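Local structure of folylpolyglutamate synthase/dihydrofolate synthase (Thermotoga maritima, 1O5Z) at residues M13-V18 against S90-R95; L19-H24 against E121-E126; S83-H88 against L98-I103; V424-E429 against G434-E439. The protein probably catalyses the ATP-dependent addition of L-glutamate to dihydropteroate and to tetrahydrofolyl-polyglutamates, as a magnesium-using ligase of the folylpolyglutamate synthase family. All blocks are in the same frame, centred on the assembly; numbering follows the deposited sequence.

How the interactions relate
All four contacts meet around the loop S90-R95 of interaction 1. Interactions 1 and 2 share helix 12-23, with centres about 16 Å apart, and F92 of interaction 1 packs on L19, L22 and Y23 of interaction 2. Interaction 3, centred about 12 Å from interaction 1, belongs to the edge of the eight-stranded sheet; R93 and R95 bond to its I103 and Y85. Interaction 4, last along the chain and centred about 13 Å from interaction 1, brings E439 to hydrogen-bond Y15 and T91. The N-terminal helix, the Mur ligase middle domain and the chain's C-terminal end are thus tied together, with interaction 3 nested inside the loop that interaction 2 closes.

Interaction 1: M13-V18 against S90-R95; sequences MAYLEV and STFRER
Y15 reaches out from helix 12-23 and sets its hydroxyl end against R93, F92 and T91. The closest approach is to the aliphatic part of the arginine: Y15 OH lies 3.2 Å from R93 CD, and the ring carbons CE1 and CZ also touch R93 CG and CD. The two side chains meet at a slant, the ring and guanidinium planes 73° apart, so the arginine offers its methylenes rather than a stacked cation. On F92 the same hydroxyl rests 3.6 Å from CB. The contact between the two segments is therefore van der Waals packing around a polar tip, and the tip finds its hydrogen bond outside them, at the carboxylate of E439. T91 OG1 bonds to that carboxylate too, although Y15 OH and T91 OG1 stand 3.8 Å apart.

One shell further out, the loop holds its own shape. T91 OG1 accepts from R93 N at 3.1 Å, an ST turn that fixes the start of the short 3-10 segment. E94 OE2 takes both S90 N, at 2.8 Å, and T91 N, the two arriving from the same face of the carboxylate. The R93 chain bends at chi3 (42°), which carries its guanidinium away from the tyrosine, and NE bonds to the carbonyl of I103.

Y15 stands with CG anti to the backbone N (chi1 172°), which sends the ring off helix 12-23 against E105, V108 and V109 of helix 105-122; on the loop side, Y102 of strand 101-102 packs on T91 and R93.

Interaction 2: L19-H24 against E121-E126; sequences LRYLYH and ELDKEE
Y21 and D123 join the two segments through one hydrogen bond at the molecular surface. From its CB on helix 12-23 the tyrosine heads toward the other segment, with CG anti to the backbone N (chi1 161°), and this extended course lets one side chain span a gap in which the nearest CA atoms, those of Y21 and D123, are still 11.4 Å apart. Along the ring, H24 CE1 is modelled over one face, toward the rim, but the position of that imidazole is doubtful. The far edge then meets the carboxylate: CE2 lies 3.4 Å from D123 OD1 and CZ 3.5 Å from that same oxygen. At the tip, OH donates to D123 OD1 over 2.8 Å. The acceptor is met on the syn side, 17° out of the carboxylate plane. The side chains approach from opposite directions, and ring and carboxylate are only 25° apart, nearly coplanar.

The aspartate has further mates. Its OD2 forms a salt bridge with K25 and accepts a hydrogen bond from S129, which fixes the turn of the carboxylate and would probably keep it ionised. A valine in place of Y21 would probably leave D123 OD1 without its hydroxyl donor and open a gap between the two segments.

D123 lies just beyond L122, in the type I turn L122-E125 at the C-terminal end of helix 105-122. Helix 12-23 runs beside that helix, where Y21 also meets the ring of Y112, while L22 packs on helix 132-146 and L122 on helix 36-44.

Interaction 3: S83-H88 against L98-I103; sequences SYYSPH and LNEEYI
S83 and Y85 close on E100, which sits in a type I' beta turn, L98-E101, of the beta hairpin that joins strand 96-98 to the antiparallel edge strand 101-102 of the large mixed sheet in the Mur ligase middle domain. The tight part is a single oxygen. E100 OE2 accepts from S83 OG at 2.7 Å and from Y85 OH at 2.6 Å, and the two hydroxyls arrive from opposite faces of the carboxylate plane. The tyrosine comes on the syn side, whereas the serine stands above the plane, 48° out of it. Ring and carboxylate are nearly perpendicular, with OE2 at the edge of the ring. A bend at chi2 (-63°) folds the glutamate back from the turn to these partners.

Around this knot, E100 OE1 makes a salt bridge with R97, whose cation also lies against the Y85 ring, and N68 of helix 63-77 bonds to Y85 OH. Such surroundings would be expected to keep the glutamate charged. The turn's outer side is looser: E101 points away from strand 81-84 and is exposed, and N99 also turns away. Between turn and strand a water fills the span, donating to S83 OG at 2.7 Å and accepting from E100 N at 2.9 Å.

Interaction 4: V424-E429 against G434-E439; sequences VGYVRE and GKINEE
A buried glutamate near the end of helix 421-433 takes hold of an asparagine just beyond that helix: E429 OE2 accepts from the backbone N of N437 at 2.9 Å, and both carboxylate oxygens lie 3.0 Å from N437 ND2, in bonds that are weak. The backbone donor stands above the carboxylate plane, 44° out of it. E429 gets there fully stretched, CG anti to the backbone N (chi1 -165°) and the chain straight beyond it. W440 NE1 bonds to OE1, and N437 ND2 also gives to the carbonyl of S90, so the pair is held from outside as well.

A glutamine at E429 would probably disturb this grip, since a carboxylate oxygen that now accepts would become an amide nitrogen and leave N437 or W440 without its acceptor.

About one helical turn before E429, Y426 offers a face of its ring to I436. The isoleucine CD1 sits 3.8 Å from the ring centroid, 16° off the normal, a CH-pi contact, and the same methyl is 3.4 Å from Y426 O.

The chain leaves the helix at G434 and turns across the helix side to bring I436 and N437 beside Y426 and E429. This is a helix C-terminus ending at a positive-phi glycine, with the segment that follows packed on the helix's last turns.

Interaction 1: M13-V18 against S90-R95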
# COMPACT_ATOMS: atom_id res chain seq x y z
N MET A 13 14.58 -5.61 21.72
CA MET A 13 14.02 -6.91 22.06
C MET A 13 12.60 -6.78 22.53
O MET A 13 11.78 -7.69 22.35
CB MET A 13 14.82 -7.58 23.16
CG MET A 13 14.75 -9.12 23.11
SD MET A 13 15.92 -10.00 21.97
CE MET A 13 14.89 -10.56 20.59
N ALA A 14 12.29 -5.65 23.16
CA ALA A 14 10.94 -5.37 23.61
C ALA A 14 10.03 -5.16 22.40
O ALA A 14 8.94 -5.68 22.32
CB ALA A 14 10.95 -4.15 24.52
N TYR A 15 10.53 -4.39 21.45
CA TYR A 15 9.89 -4.26 20.13
C TYR A 15 9.57 -5.60 19.45
O TYR A 15 8.45 -5.85 19.06
CB TYR A 15 10.73 -3.39 19.23
CG TYR A 15 10.23 -3.37 17.79
CD1 TYR A 15 9.15 -2.59 17.41
CD2 TYR A 15 10.87 -4.12 16.79
CE1 TYR A 15 8.70 -2.55 16.07
CE2 TYR A 15 10.42 -4.09 15.46
CZ TYR A 15 9.34 -3.31 15.12
OH TYR A 15 8.92 -3.30 13.82
N LEU A 16 10.55 -6.48 19.30
CA LEU A 16 10.27 -7.82 18.75
C LEU A 16 9.18 -8.57 19.53
O LEU A 16 8.28 -9.19 18.94
CB LEU A 16 11.52 -8.64 18.69
CG LEU A 16 12.58 -8.15 17.72
CD1 LEU A 16 13.69 -9.22 17.71
CD2 LEU A 16 12.06 -7.88 16.30
N GLU A 17 9.23 -8.45 20.85
CA GLU A 17 8.24 -9.08 21.75
C GLU A 17 6.84 -8.47 21.57
O GLU A 17 5.83 -9.16 21.64
CB GLU A 17 8.73 -8.92 23.20
CG GLU A 17 8.61 -10.12 24.13
CD GLU A 17 9.11 -11.45 23.56
OE1 GLU A 17 10.32 -11.84 23.76
OE2 GLU A 17 8.25 -12.14 22.94
N VAL A 18 6.78 -7.16 21.31
CA VAL A 18 5.52 -6.56 20.89
C VAL A 18 5.00 -7.23 19.63
O VAL A 18 3.80 -7.49 19.51
CB VAL A 18 5.63 -5.05 20.56
CG1 VAL A 18 4.38 -4.58 19.87
CG2 VAL A 18 5.85 -4.25 21.80
N SER A 90 8.65 -4.68 4.27
CA SER A 90 9.94 -5.04 4.87
C SER A 90 9.92 -4.91 6.38
O SER A 90 10.44 -5.78 7.07
CB SER A 90 11.05 -4.18 4.31
OG SER A 90 11.18 -4.33 2.92
N THR A 91 9.31 -3.85 6.90
CA THR A 91 9.21 -3.70 8.32
C THR A 91 7.84 -3.26 8.71
O THR A 91 7.23 -2.45 8.06
CB THR A 91 10.25 -2.72 8.90
OG1 THR A 91 9.92 -2.50 10.28
CG2 THR A 91 10.13 -1.34 8.26
N PHE A 92 7.38 -3.81 9.82
CA PHE A 92 6.13 -3.43 10.44
C PHE A 92 5.98 -1.92 10.58
O PHE A 92 4.87 -1.39 10.51
CB PHE A 92 6.06 -4.12 11.80
CG PHE A 92 4.93 -3.68 12.62
CD1 PHE A 92 3.71 -4.37 12.59
CD2 PHE A 92 5.06 -2.57 13.44
CE1 PHE A 92 2.62 -3.96 13.38
CE2 PHE A 92 4.01 -2.14 14.22
CZ PHE A 92 2.77 -2.85 14.20
N ARG A 93 7.09 -1.23 10.78
CA ARG A 93 7.05 0.20 11.02
C ARG A 93 6.63 1.10 9.80
O ARG A 93 6.27 2.30 9.98
CB ARG A 93 8.38 0.60 11.66
CG ARG A 93 8.57 -0.09 13.01
CD ARG A 93 10.02 -0.33 13.36
NE ARG A 93 10.67 0.90 12.97
CZ ARG A 93 11.56 1.06 12.04
NH1 ARG A 93 12.14 0.04 11.46
NH2 ARG A 93 11.91 2.30 11.77
N GLU A 94 6.64 0.52 8.59
CA GLU A 94 5.99 1.16 7.43
C GLU A 94 4.51 1.54 7.65
O GLU A 94 3.95 2.42 6.96
CB GLU A 94 6.02 0.19 6.23
CG GLU A 94 7.38 -0.08 5.64
CD GLU A 94 7.39 -1.31 4.75
OE1 GLU A 94 6.34 -1.64 4.15
OE2 GLU A 94 8.46 -1.96 4.66
N ARG A 95 3.86 0.84 8.57
CA ARG A 95 2.42 0.96 8.76
C ARG A 95 2.04 2.26 9.41
O ARG A 95 0.95 2.70 9.24
CB ARG A 95 1.87 -0.21 9.61
CG ARG A 95 1.95 -1.56 8.96
CD ARG A 95 1.72 -2.68 9.89
NE ARG A 95 1.84 -3.95 9.21
CZ ARG A 95 0.81 -4.66 8.73
NH1 ARG A 95 1.06 -5.81 8.11
NH2 ARG A 95 -0.47 -4.26 8.89

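Interaction 2: L19-H24 against E121-E126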
# COMPACT_ATOMS: atom_id res chain seq x y z
N LEU A 19 5.88 -7.46 18.66
CA LEU A 19 5.45 -8.05 17.37
C LEU A 19 5.04 -9.50 17.56
O LEU A 19 4.11 -9.96 16.94
CB LEU A 19 6.53 -7.94 16.29
CG LEU A 19 6.97 -6.56 15.82
CD1 LEU A 19 7.98 -6.71 14.67
CD2 LEU A 19 5.80 -5.74 15.44
N ARG A 20 5.72 -10.22 18.44
CA ARG A 20 5.22 -11.54 18.81
C ARG A 20 3.78 -11.51 19.36
O ARG A 20 2.97 -12.34 18.97
CB ARG A 20 6.18 -12.23 19.75
CG ARG A 20 7.52 -12.47 19.08
CD ARG A 20 8.42 -13.42 19.82
NE ARG A 20 9.79 -13.39 19.31
CZ ARG A 20 10.78 -12.63 19.78
NH1 ARG A 20 10.57 -11.81 20.79
NH2 ARG A 20 11.99 -12.70 19.24
N TYR A 21 3.47 -10.56 20.24
CA TYR A 21 2.12 -10.42 20.79
C TYR A 21 1.17 -10.10 19.63
O TYR A 21 0.13 -10.72 19.48
CB TYR A 21 2.02 -9.37 21.96
CG TYR A 21 0.58 -8.87 22.23
CD1 TYR A 21 0.00 -7.88 21.40
CD2 TYR A 21 -0.23 -9.44 23.25
CE1 TYR A 21 -1.32 -7.46 21.57
CE2 TYR A 21 -1.57 -9.00 23.45
CZ TYR A 21 -2.11 -8.01 22.59
OH TYR A 21 -3.44 -7.55 22.72
N LEU A 22 1.51 -9.14 18.78
CA LEU A 22 0.62 -8.85 17.68
C LEU A 22 0.37 -10.07 16.74
O LEU A 22 -0.76 -10.35 16.31
CB LEU A 22 1.15 -7.64 16.88
CG LEU A 22 1.08 -6.28 17.59
CD1 LEU A 22 1.76 -5.21 16.76
CD2 LEU A 22 -0.37 -5.92 17.83
N TYR A 23 1.45 -10.77 16.41
CA TYR A 23 1.37 -11.81 15.43
C TYR A 23 0.89 -13.14 16.03
O TYR A 23 0.67 -14.08 15.30
CB TYR A 23 2.72 -11.98 14.73
CG TYR A 23 3.24 -10.77 13.98
CD1 TYR A 23 4.60 -10.54 13.89
CD2 TYR A 23 2.40 -9.90 13.31
CE1 TYR A 23 5.10 -9.46 13.18
CE2 TYR A 23 2.90 -8.80 12.60
CZ TYR A 23 4.23 -8.59 12.56
OH TYR A 23 4.74 -7.53 11.88
N HIS A 24 0.73 -13.23 17.34
CA HIS A 24 -0.02 -14.34 17.95
C HIS A 24 -1.55 -14.23 17.65
O HIS A 24 -2.27 -15.21 17.84
CB HIS A 24 0.24 -14.49 19.49
CG HIS A 24 -0.75 -13.73 20.36
ND1 HIS A 24 -1.06 -12.39 20.18
CD2 HIS A 24 -1.50 -14.14 21.42
CE1 HIS A 24 -1.96 -12.01 21.08
NE2 HIS A 24 -2.24 -13.05 21.84
N GLU A 121 -7.07 -6.51 29.54
CA GLU A 121 -8.44 -6.53 30.00
C GLU A 121 -9.42 -7.03 28.93
O GLU A 121 -10.19 -7.95 29.20
CB GLU A 121 -8.80 -5.13 30.45
CG GLU A 121 -10.14 -4.99 31.14
CD GLU A 121 -10.61 -3.53 31.17
OE1 GLU A 121 -11.81 -3.26 30.84
OE2 GLU A 121 -9.76 -2.65 31.51
N LEU A 122 -9.39 -6.41 27.74
CA LEU A 122 -10.18 -6.81 26.58
C LEU A 122 -9.85 -8.23 26.14
O LEU A 122 -10.72 -8.96 25.67
CB LEU A 122 -9.90 -5.87 25.40
CG LEU A 122 -10.25 -4.38 25.55
CD1 LEU A 122 -9.91 -3.55 24.31
CD2 LEU A 122 -11.72 -4.20 25.93
N ASP A 123 -8.58 -8.61 26.27
CA ASP A 123 -8.13 -9.92 25.83
C ASP A 123 -8.64 -11.05 26.65
O ASP A 123 -8.50 -12.18 26.25
CB ASP A 123 -6.62 -10.01 25.77
CG ASP A 123 -6.07 -9.38 24.50
OD1 ASP A 123 -4.81 -9.31 24.43
OD2 ASP A 123 -6.80 -8.94 23.55
N LYS A 124 -9.23 -10.77 27.79
CA LYS A 124 -9.79 -11.82 28.61
C LYS A 124 -11.03 -12.50 28.04
O LYS A 124 -11.38 -13.60 28.46
CB LYS A 124 -10.08 -11.27 30.00
CG LYS A 124 -8.76 -10.97 30.70
CD LYS A 124 -8.93 -10.34 32.07
CE LYS A 124 -7.54 -10.08 32.70
NZ LYS A 124 -6.56 -11.23 32.53
N GLU A 125 -11.69 -11.85 27.09
CA GLU A 125 -12.94 -12.37 26.54
C GLU A 125 -12.87 -12.28 25.08
O GLU A 125 -12.57 -11.21 24.54
CB GLU A 125 -14.10 -11.54 27.05
CG GLU A 125 -14.40 -11.88 28.51
CD GLU A 125 -15.66 -11.22 29.06
OE1 GLU A 125 -15.53 -10.07 29.57
OE2 GLU A 125 -16.77 -11.84 29.01
N GLU A 126 -13.11 -13.41 24.42
CA GLU A 126 -12.97 -13.45 22.98
C GLU A 126 -13.85 -12.39 22.27
O GLU A 126 -13.43 -11.79 21.27
CB GLU A 126 -13.26 -14.86 22.45
CG GLU A 126 -13.05 -15.01 20.95
CD GLU A 126 -13.56 -16.33 20.37
OE1 GLU A 126 -13.76 -17.34 21.15
OE2 GLU A 126 -13.75 -16.36 19.09

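Interaction 3: S83-H88 against L98-I103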
# COMPACT_ATOMS: atom_id res chain seq x y z
N SER A 83 0.28 9.06 9.04
CA SER A 83 -0.20 8.27 7.94
C SER A 83 -0.14 6.80 8.33
O SER A 83 0.76 6.35 9.05
CB SER A 83 0.58 8.57 6.63
OG SER A 83 1.97 8.40 6.79
N TYR A 84 -1.17 6.09 7.89
CA TYR A 84 -1.48 4.73 8.33
C TYR A 84 -1.64 3.81 7.12
O TYR A 84 -2.50 4.06 6.31
CB TYR A 84 -2.74 4.70 9.20
CG TYR A 84 -2.97 3.35 9.74
CD1 TYR A 84 -1.99 2.70 10.46
CD2 TYR A 84 -4.15 2.68 9.50
CE1 TYR A 84 -2.20 1.42 10.96
CE2 TYR A 84 -4.36 1.41 9.98
CZ TYR A 84 -3.39 0.78 10.71
OH TYR A 84 -3.62 -0.51 11.16
N TYR A 85 -0.77 2.80 7.03
CA TYR A 85 -0.79 1.86 5.92
C TYR A 85 -0.91 0.43 6.39
O TYR A 85 -0.69 0.13 7.55
CB TYR A 85 0.45 2.00 5.06
CG TYR A 85 0.75 3.41 4.60
CD1 TYR A 85 1.39 4.31 5.44
CD2 TYR A 85 0.42 3.84 3.32
CE1 TYR A 85 1.70 5.60 4.99
CE2 TYR A 85 0.71 5.14 2.89
CZ TYR A 85 1.35 6.00 3.72
OH TYR A 85 1.63 7.27 3.30
N SER A 86 -1.26 -0.43 5.45
CA SER A 86 -1.29 -1.89 5.62
C SER A 86 -1.21 -2.51 4.23
O SER A 86 -1.74 -1.93 3.29
CB SER A 86 -2.56 -2.41 6.29
OG SER A 86 -3.73 -1.89 5.63
N PRO A 87 -0.55 -3.64 4.09
CA PRO A 87 0.15 -4.30 5.18
C PRO A 87 1.57 -3.67 5.23
O PRO A 87 1.67 -2.46 5.11
CB PRO A 87 0.12 -5.76 4.77
CG PRO A 87 0.16 -5.67 3.21
CD PRO A 87 -0.40 -4.36 2.82
N HIS A 88 2.65 -4.42 5.37
CA HIS A 88 3.94 -3.83 5.17
C HIS A 88 4.68 -4.76 4.30
O HIS A 88 4.30 -5.92 4.17
CB HIS A 88 4.69 -3.59 6.49
CG HIS A 88 4.99 -4.84 7.28
ND1 HIS A 88 4.23 -5.24 8.37
CD2 HIS A 88 5.97 -5.76 7.16
CE1 HIS A 88 4.75 -6.34 8.89
NE2 HIS A 88 5.81 -6.68 8.17
N LEU A 98 5.01 9.40 10.87
CA LEU A 98 4.90 10.80 11.23
C LEU A 98 5.75 11.54 10.20
O LEU A 98 6.96 11.31 10.08
CB LEU A 98 5.47 11.04 12.62
CG LEU A 98 5.48 12.47 13.17
CD1 LEU A 98 4.08 13.04 13.26
CD2 LEU A 98 6.15 12.41 14.54
N ASN A 99 5.06 12.36 9.43
CA ASN A 99 5.68 13.14 8.41
C ASN A 99 6.43 12.20 7.50
O ASN A 99 7.51 12.50 7.04
CB ASN A 99 6.54 14.22 9.05
CG ASN A 99 5.70 15.21 9.89
OD1 ASN A 99 4.54 15.39 9.60
ND2 ASN A 99 6.32 15.87 10.87
N GLU A 100 5.83 11.05 7.28
CA GLU A 100 6.33 10.03 6.37
C GLU A 100 7.64 9.38 6.81
O GLU A 100 8.32 8.74 6.04
CB GLU A 100 6.34 10.59 4.95
CG GLU A 100 4.94 10.57 4.31
CD GLU A 100 4.41 9.18 4.15
OE1 GLU A 100 5.19 8.28 3.72
OE2 GLU A 100 3.22 8.97 4.42
N GLU A 101 7.97 9.50 8.09
CA GLU A 101 9.05 8.74 8.66
C GLU A 101 8.41 7.59 9.44
O GLU A 101 7.47 7.81 10.13
CB GLU A 101 9.88 9.61 9.57
CG GLU A 101 10.86 10.52 8.84
CD GLU A 101 11.84 9.73 7.96
OE1 GLU A 101 12.80 9.10 8.53
OE2 GLU A 101 11.66 9.74 6.70
N TYR A 102 8.95 6.38 9.34
CA TYR A 102 8.41 5.23 10.07
C TYR A 102 8.52 5.45 11.59
O TYR A 102 9.52 5.90 12.10
CB TYR A 102 9.12 3.92 9.74
CG TYR A 102 9.20 3.51 8.28
CD1 TYR A 102 10.05 2.48 7.89
CD2 TYR A 102 8.44 4.16 7.29
CE1 TYR A 102 10.16 2.12 6.54
CE2 TYR A 102 8.53 3.79 5.96
CZ TYR A 102 9.37 2.78 5.59
OH TYR A 102 9.44 2.45 4.25
N ILE A 103 7.48 5.08 12.30
CA ILE A 103 7.55 5.00 13.73
C ILE A 103 8.81 4.22 14.11
O ILE A 103 9.19 3.27 13.42
CB ILE A 103 6.26 4.33 14.24
CG1 ILE A 103 6.18 4.39 15.77
CG2 ILE A 103 6.15 2.88 13.75
CD1 ILE A 103 4.83 3.95 16.30
O HOH W 1 3.00 10.74 7.80

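Interaction 4: V424-E429 against G434-E439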
# COMPACT_ATOMS: atom_id res chain seq x y z
N VAL A 424 10.07 -9.86 -2.35
CA VAL A 424 10.37 -8.48 -2.68
C VAL A 424 10.77 -7.62 -1.45
O VAL A 424 11.70 -6.85 -1.51
CB VAL A 424 9.23 -7.86 -3.45
CG1 VAL A 424 9.49 -6.40 -3.66
CG2 VAL A 424 9.08 -8.58 -4.82
N GLY A 425 10.08 -7.76 -0.34
CA GLY A 425 10.38 -6.96 0.81
C GLY A 425 11.74 -7.30 1.35
O GLY A 425 12.44 -6.42 1.84
N TYR A 426 12.12 -8.56 1.26
CA TYR A 426 13.41 -9.03 1.74
C TYR A 426 14.57 -8.51 0.93
O TYR A 426 15.54 -8.01 1.46
CB TYR A 426 13.39 -10.54 1.67
CG TYR A 426 14.62 -11.27 2.20
CD1 TYR A 426 14.79 -11.54 3.56
CD2 TYR A 426 15.59 -11.73 1.32
CE1 TYR A 426 15.88 -12.23 3.99
CE2 TYR A 426 16.68 -12.38 1.75
CZ TYR A 426 16.83 -12.64 3.07
OH TYR A 426 17.95 -13.34 3.41
N VAL A 427 14.45 -8.63 -0.36
CA VAL A 427 15.45 -8.09 -1.29
C VAL A 427 15.54 -6.56 -1.28
O VAL A 427 16.61 -5.99 -1.35
CB VAL A 427 15.12 -8.58 -2.70
CG1 VAL A 427 15.94 -7.84 -3.77
CG2 VAL A 427 15.36 -10.10 -2.77
N ARG A 428 14.41 -5.88 -1.22
CA ARG A 428 14.39 -4.45 -1.10
C ARG A 428 15.11 -4.05 0.14
O ARG A 428 15.83 -3.06 0.15
CB ARG A 428 12.97 -3.95 -1.02
CG ARG A 428 12.85 -2.48 -1.26
CD ARG A 428 11.53 -1.89 -0.89
NE ARG A 428 11.50 -0.54 -1.42
CZ ARG A 428 12.05 0.47 -0.81
NH1 ARG A 428 12.57 0.30 0.37
NH2 ARG A 428 12.01 1.68 -1.34
N GLU A 429 14.89 -4.77 1.22
CA GLU A 429 15.53 -4.34 2.44
C GLU A 429 17.05 -4.42 2.28
O GLU A 429 17.78 -3.55 2.72
CB GLU A 429 15.09 -5.15 3.66
CG GLU A 429 15.50 -4.42 4.94
CD GLU A 429 15.12 -5.13 6.20
OE1 GLU A 429 14.39 -6.09 6.09
OE2 GLU A 429 15.59 -4.72 7.31
N GLY A 434 21.47 -2.94 3.09
CA GLY A 434 22.64 -3.77 3.24
C GLY A 434 22.57 -4.74 4.40
O GLY A 434 23.59 -5.40 4.74
N LYS A 435 21.37 -4.84 4.99
CA LYS A 435 21.06 -5.82 5.99
C LYS A 435 19.59 -6.21 6.02
O LYS A 435 18.78 -5.72 5.27
CB LYS A 435 21.55 -5.36 7.36
CG LYS A 435 20.77 -4.22 7.89
CD LYS A 435 21.52 -3.47 8.96
CE LYS A 435 20.94 -2.05 9.10
NZ LYS A 435 21.69 -1.22 10.12
N ILE A 436 19.33 -7.23 6.82
CA ILE A 436 18.06 -7.87 6.97
C ILE A 436 17.70 -7.75 8.44
O ILE A 436 18.40 -8.24 9.30
CB ILE A 436 18.14 -9.36 6.59
CG1 ILE A 436 18.46 -9.57 5.08
CG2 ILE A 436 16.87 -10.10 7.03
CD1 ILE A 436 17.50 -8.95 4.09
N ASN A 437 16.61 -7.07 8.71
CA ASN A 437 16.20 -6.87 10.07
C ASN A 437 15.68 -8.19 10.68
O ASN A 437 15.36 -9.17 9.99
CB ASN A 437 15.23 -5.67 10.17
CG ASN A 437 13.76 -6.03 9.92
OD1 ASN A 437 13.12 -6.53 10.83
ND2 ASN A 437 13.18 -5.62 8.76
N GLU A 438 15.65 -8.22 12.00
CA GLU A 438 15.30 -9.42 12.74
C GLU A 438 13.82 -9.80 12.67
O GLU A 438 13.44 -10.87 13.14
CB GLU A 438 15.66 -9.22 14.21
CG GLU A 438 16.72 -10.14 14.73
CD GLU A 438 17.18 -9.71 16.10
OE1 GLU A 438 17.70 -8.57 16.19
OE2 GLU A 438 17.00 -10.49 17.07
N GLU A 439 12.98 -8.88 12.21
CA GLU A 439 11.55 -9.16 11.97
C GLU A 439 11.37 -10.34 11.01
O GLU A 439 10.42 -11.13 11.15
CB GLU A 439 10.83 -7.95 11.37
CG GLU A 439 10.68 -6.75 12.29
CD GLU A 439 9.90 -5.59 11.63
OE1 GLU A 439 10.25 -4.41 11.89
OE2 GLU A 439 8.92 -5.86 10.90